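Local coordinates for Trypsin/factor XIIA inhibitor (Zea mays, PDB 1BEA), which inhibits mammalian trypsin and, specifically, activated Hageman factor (factor XIIa), as a monomeric member of the cereal trypsin/alpha-amylase inhibitor family, at residues 58-70 with 78-92. Residues are numbered along the deposited sequence; the frame is centred on the assembly and turned at random.
Sequences TALSILMDGAIPP and GRLEDLPGCPREVQR
Asp65, in the last turn of helix 56-65, forms a salt-bridge network with Arg88 and Arg92 of helix 88-95. Arg92 grips it side-on, NE to OD1 at 2.6 Å and NH2 to OD2 at 2.7 Å, both on the syn side, with carboxylate and guanidinium nearly coplanar. Arg88 comes end-on with its plane almost perpendicular, NH1 and NH2 both on OD1. The bend of Arg92 at chi3 (115°) turns its guanidinium to this carboxylate, while that of Met64 at chi3 (61°) lays CE over the centre of one guanidinium face, 3.3 Å from Arg92 CZ.

Hydrogen bonds engage the helix's last carbonyls. Met64 O accepts Leu80 N (2.9 Å) and Arg88 NH1 (2.8 Å) from opposite faces of its plane; Arg88 NH1 also reaches Leu80 O. Arg79 NH1 donates to Asp65 O (3.2 Å), and Arg79 N bonds weakly to Ile62 O and Leu63 O. Gly66 and Gly78, both with positive phi, let the backbones meet: a CB on either would clash across the contact. The apolar end of Leu80 suits its place against Leu63 and Met64.

With an alanine in place of Asp65, Arg88 and Arg92 would probably lie side by side without their shared counter-charge. The arginines probably offset the negative end of the helix dipole, and they join two of the inhibitor's four helices, directly and through the Arg79-Leu80 loop, away from the protease cleavage site.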
loop_
_atom_site.group_PDB
_atom_site.type_symbol
_atom_site.label_atom_id
_atom_site.label_comp_id
_atom_site.label_asym_id
_atom_site.label_seq_id
_atom_site.Cartn_x
_atom_site.Cartn_y
_atom_site.Cartn_z
ATOM N N THR A 58 -3.379 -3.998 -6.979
ATOM C CA THR A 58 -4.194 -2.829 -7.162
ATOM C C THR A 58 -4.256 -2.051 -5.844
ATOM O O THR A 58 -4.133 -0.833 -5.824
ATOM C CB THR A 58 -5.573 -3.276 -7.618
ATOM O OG1 THR A 58 -5.433 -3.967 -8.864
ATOM C CG2 THR A 58 -6.502 -2.098 -7.841
ATOM N N ALA A 59 -4.444 -2.757 -4.737
ATOM C CA ALA A 59 -4.503 -2.096 -3.447
ATOM C C ALA A 59 -3.185 -1.308 -3.291
ATOM O O ALA A 59 -3.211 -0.128 -2.976
ATOM C CB ALA A 59 -4.619 -3.123 -2.405
ATOM N N LEU A 60 -2.049 -1.971 -3.534
ATOM C CA LEU A 60 -0.726 -1.345 -3.452
ATOM C C LEU A 60 -0.691 -0.094 -4.308
ATOM O O LEU A 60 -0.257 1.012 -3.896
ATOM C CB LEU A 60 0.331 -2.295 -3.998
ATOM C CG LEU A 60 0.993 -3.218 -3.010
ATOM C CD1 LEU A 60 2.375 -3.674 -3.504
ATOM C CD2 LEU A 60 1.092 -2.466 -1.716
ATOM N N SER A 61 -1.146 -0.252 -5.536
ATOM C CA SER A 61 -1.177 0.876 -6.434
ATOM C C SER A 61 -2.060 2.033 -5.903
ATOM O O SER A 61 -1.726 3.213 -6.004
ATOM C CB SER A 61 -1.662 0.401 -7.776
ATOM O OG SER A 61 -1.715 1.479 -8.683
ATOM N N ILE A 62 -3.199 1.715 -5.330
ATOM C CA ILE A 62 -4.035 2.788 -4.825
ATOM C C ILE A 62 -3.279 3.474 -3.693
ATOM O O ILE A 62 -3.252 4.681 -3.586
ATOM C CB ILE A 62 -5.362 2.202 -4.362
ATOM C CG1 ILE A 62 -6.178 1.865 -5.617
ATOM C CG2 ILE A 62 -6.087 3.178 -3.390
ATOM C CD1 ILE A 62 -7.496 1.147 -5.390
ATOM N N LEU A 63 -2.619 2.693 -2.865
ATOM C CA LEU A 63 -1.885 3.289 -1.790
ATOM C C LEU A 63 -0.757 4.146 -2.333
ATOM O O LEU A 63 -0.556 5.258 -1.845
ATOM C CB LEU A 63 -1.336 2.208 -0.841
ATOM C CG LEU A 63 -0.405 2.781 0.232
ATOM C CD1 LEU A 63 -1.309 3.394 1.342
ATOM C CD2 LEU A 63 0.590 1.724 0.809
ATOM N N MET A 64 -0.041 3.694 -3.362
ATOM C CA MET A 64 1.071 4.499 -3.849
ATOM C C MET A 64 0.625 5.788 -4.532
ATOM O O MET A 64 1.060 6.910 -4.208
ATOM C CB MET A 64 1.893 3.722 -4.861
ATOM C CG MET A 64 2.718 2.581 -4.326
ATOM S SD MET A 64 3.253 1.376 -5.653
ATOM C CE MET A 64 4.255 2.458 -6.743
ATOM N N ASP A 65 -0.265 5.628 -5.495
ATOM C CA ASP A 65 -0.708 6.764 -6.284
ATOM C C ASP A 65 -2.137 7.255 -6.163
ATOM O O ASP A 65 -2.485 8.270 -6.747
ATOM C CB ASP A 65 -0.349 6.472 -7.739
ATOM C CG ASP A 65 1.053 5.900 -7.846
ATOM O OD1 ASP A 65 1.904 6.345 -7.050
ATOM O OD2 ASP A 65 1.313 5.006 -8.671
ATOM N N GLY A 66 -2.953 6.555 -5.392
ATOM C CA GLY A 66 -4.323 6.976 -5.189
ATOM C C GLY A 66 -5.302 6.538 -6.268
ATOM O O GLY A 66 -4.929 6.044 -7.344
ATOM N N ALA A 67 -6.576 6.738 -5.971
ATOM C CA ALA A 67 -7.654 6.386 -6.882
ATOM C C ALA A 67 -8.827 7.315 -6.605
ATOM O O ALA A 67 -9.022 7.722 -5.467
ATOM C CB ALA A 67 -8.081 4.952 -6.633
ATOM N N ILE A 68 -9.606 7.657 -7.621
ATOM C CA ILE A 68 -10.752 8.526 -7.371
ATOM C C ILE A 68 -11.968 7.774 -7.829
ATOM O O ILE A 68 -12.253 7.709 -9.007
ATOM C CB ILE A 68 -10.656 9.866 -8.132
ATOM C CG1 ILE A 68 -9.940 10.860 -7.251
ATOM C CG2 ILE A 68 -12.043 10.461 -8.370
ATOM C CD1 ILE A 68 -10.692 11.071 -5.937
ATOM N N PRO A 69 -12.707 7.196 -6.890
ATOM C CA PRO A 69 -13.892 6.447 -7.287
ATOM C C PRO A 69 -14.952 7.431 -7.737
ATOM O O PRO A 69 -15.071 8.504 -7.162
ATOM C CB PRO A 69 -14.263 5.686 -6.028
ATOM C CG PRO A 69 -13.678 6.500 -4.903
ATOM C CD PRO A 69 -12.526 7.251 -5.431
ATOM N N PRO A 70 -15.737 7.085 -8.773
ATOM C CA PRO A 70 -16.782 7.970 -9.283
ATOM C C PRO A 70 -17.994 8.007 -8.398
ATOM O O PRO A 70 -18.365 7.018 -7.779
ATOM C CB PRO A 70 -17.106 7.401 -10.667
ATOM C CG PRO A 70 -16.163 6.274 -10.872
ATOM C CD PRO A 70 -15.709 5.831 -9.527
ATOM N N GLY A 78 -6.265 6.905 -0.835
ATOM C CA GLY A 78 -4.845 6.622 -0.809
ATOM C C GLY A 78 -3.903 7.679 -1.337
ATOM O O GLY A 78 -4.143 8.872 -1.224
ATOM N N ARG A 79 -2.802 7.203 -1.890
ATOM C CA ARG A 79 -1.756 8.044 -2.448
ATOM C C ARG A 79 -0.766 8.544 -1.417
ATOM O O ARG A 79 -1.165 9.042 -0.355
ATOM C CB ARG A 79 -2.331 9.243 -3.171
ATOM C CG ARG A 79 -1.265 10.059 -3.852
ATOM C CD ARG A 79 -1.829 10.977 -4.931
ATOM N NE ARG A 79 -0.789 11.841 -5.519
ATOM C CZ ARG A 79 -0.367 11.779 -6.786
ATOM N NH1 ARG A 79 -0.885 10.895 -7.636
ATOM N NH2 ARG A 79 0.603 12.593 -7.193
ATOM N N LEU A 80 0.528 8.406 -1.746
ATOM C CA LEU A 80 1.587 8.856 -0.868
ATOM C C LEU A 80 1.976 10.220 -1.383
ATOM O O LEU A 80 2.315 10.358 -2.557
ATOM C CB LEU A 80 2.819 7.957 -0.963
ATOM C CG LEU A 80 2.665 6.454 -0.839
ATOM C CD1 LEU A 80 3.855 5.746 -1.514
ATOM C CD2 LEU A 80 2.579 6.095 0.633
ATOM N N GLU A 81 1.941 11.212 -0.506
ATOM C CA GLU A 81 2.321 12.558 -0.878
ATOM C C GLU A 81 3.610 12.980 -0.199
ATOM O O GLU A 81 4.168 12.255 0.614
ATOM C CB GLU A 81 1.212 13.535 -0.519
ATOM C CG GLU A 81 0.023 13.447 -1.459
ATOM C CD GLU A 81 0.427 13.613 -2.922
ATOM O OE1 GLU A 81 1.541 13.188 -3.317
ATOM O OE2 GLU A 81 -0.378 14.173 -3.687
ATOM N N ASP A 82 4.077 14.175 -0.528
ATOM C CA ASP A 82 5.320 14.652 0.036
ATOM C C ASP A 82 5.211 15.009 1.495
ATOM O O ASP A 82 4.212 15.538 1.952
ATOM C CB ASP A 82 5.798 15.860 -0.741
ATOM C CG ASP A 82 6.333 15.497 -2.095
ATOM O OD1 ASP A 82 5.540 15.463 -3.055
ATOM O OD2 ASP A 82 7.546 15.237 -2.198
ATOM N N LEU A 83 6.272 14.714 2.216
ATOM C CA LEU A 83 6.338 15.018 3.626
ATOM C C LEU A 83 7.589 15.871 3.694
ATOM O O LEU A 83 8.515 15.691 2.908
ATOM C CB LEU A 83 6.480 13.743 4.428
ATOM C CG LEU A 83 5.120 13.051 4.543
ATOM C CD1 LEU A 83 5.180 11.908 5.546
ATOM C CD2 LEU A 83 4.074 14.078 4.998
ATOM N N PRO A 84 7.629 16.836 4.616
ATOM C CA PRO A 84 8.826 17.667 4.673
ATOM C C PRO A 84 10.058 16.813 4.459
ATOM O O PRO A 84 10.206 15.790 5.107
ATOM C CB PRO A 84 8.775 18.254 6.069
ATOM C CG PRO A 84 7.339 18.375 6.337
ATOM C CD PRO A 84 6.658 17.207 5.661
ATOM N N GLY A 85 10.918 17.207 3.522
ATOM C CA GLY A 85 12.138 16.458 3.270
ATOM C C GLY A 85 12.020 14.953 3.066
ATOM O O GLY A 85 12.869 14.193 3.554
ATOM N N CYS A 86 10.983 14.535 2.332
ATOM C CA CYS A 86 10.727 13.126 2.011
ATOM C C CYS A 86 9.771 13.087 0.830
ATOM O O CYS A 86 8.554 12.897 0.964
ATOM C CB CYS A 86 10.110 12.412 3.187
ATOM S SG CYS A 86 9.931 10.663 2.811
ATOM N N PRO A 87 10.321 13.286 -0.360
ATOM C CA PRO A 87 9.513 13.282 -1.579
ATOM C C PRO A 87 8.746 11.993 -1.831
ATOM O O PRO A 87 9.232 10.877 -1.585
ATOM C CB PRO A 87 10.526 13.583 -2.686
ATOM C CG PRO A 87 11.842 13.236 -2.109
ATOM C CD PRO A 87 11.752 13.489 -0.635
ATOM N N ARG A 88 7.546 12.176 -2.368
ATOM C CA ARG A 88 6.648 11.079 -2.694
ATOM C C ARG A 88 7.323 9.981 -3.505
ATOM O O ARG A 88 7.048 8.807 -3.297
ATOM C CB ARG A 88 5.434 11.649 -3.410
ATOM C CG ARG A 88 5.121 11.043 -4.697
ATOM C CD ARG A 88 3.760 11.470 -5.129
ATOM N NE ARG A 88 3.464 10.830 -6.398
ATOM C CZ ARG A 88 2.896 9.646 -6.491
ATOM N NH1 ARG A 88 2.552 8.966 -5.399
ATOM N NH2 ARG A 88 2.704 9.138 -7.685
ATOM N N GLU A 89 8.252 10.364 -4.379
ATOM C CA GLU A 89 8.986 9.399 -5.198
ATOM C C GLU A 89 9.828 8.441 -4.360
ATOM O O GLU A 89 10.073 7.278 -4.735
ATOM C CB GLU A 89 9.895 10.124 -6.206
ATOM C CG GLU A 89 10.275 11.545 -5.814
ATOM C CD GLU A 89 9.233 12.581 -6.239
ATOM O OE1 GLU A 89 8.698 12.494 -7.370
ATOM O OE2 GLU A 89 8.942 13.495 -5.439
ATOM N N VAL A 90 10.309 8.929 -3.232
ATOM C CA VAL A 90 11.101 8.068 -2.382
ATOM C C VAL A 90 10.257 7.002 -1.700
ATOM O O VAL A 90 10.676 5.860 -1.582
ATOM C CB VAL A 90 11.806 8.851 -1.291
ATOM C CG1 VAL A 90 12.900 7.986 -0.692
ATOM C CG2 VAL A 90 12.387 10.148 -1.865
ATOM N N GLN A 91 9.065 7.372 -1.242
ATOM C CA GLN A 91 8.214 6.414 -0.548
ATOM C C GLN A 91 7.620 5.364 -1.497
ATOM O O GLN A 91 7.462 4.207 -1.127
ATOM C CB GLN A 91 7.113 7.176 0.180
ATOM C CG GLN A 91 7.551 8.487 0.774
ATOM C CD GLN A 91 6.354 9.300 1.174
ATOM O OE1 GLN A 91 5.395 8.757 1.693
ATOM N NE2 GLN A 91 6.388 10.606 0.917
ATOM N N ARG A 92 7.307 5.787 -2.720
ATOM C CA ARG A 92 6.760 4.930 -3.781
ATOM C C ARG A 92 7.636 3.708 -4.068
ATOM O O ARG A 92 7.167 2.552 -4.129
ATOM C CB ARG A 92 6.681 5.713 -5.075
ATOM C CG ARG A 92 5.353 6.310 -5.390
ATOM C CD ARG A 92 5.363 6.836 -6.813
ATOM N NE ARG A 92 4.438 6.129 -7.697
ATOM C CZ ARG A 92 4.775 5.161 -8.534
ATOM N NH1 ARG A 92 6.017 4.745 -8.616
ATOM N NH2 ARG A 92 3.878 4.641 -9.332
#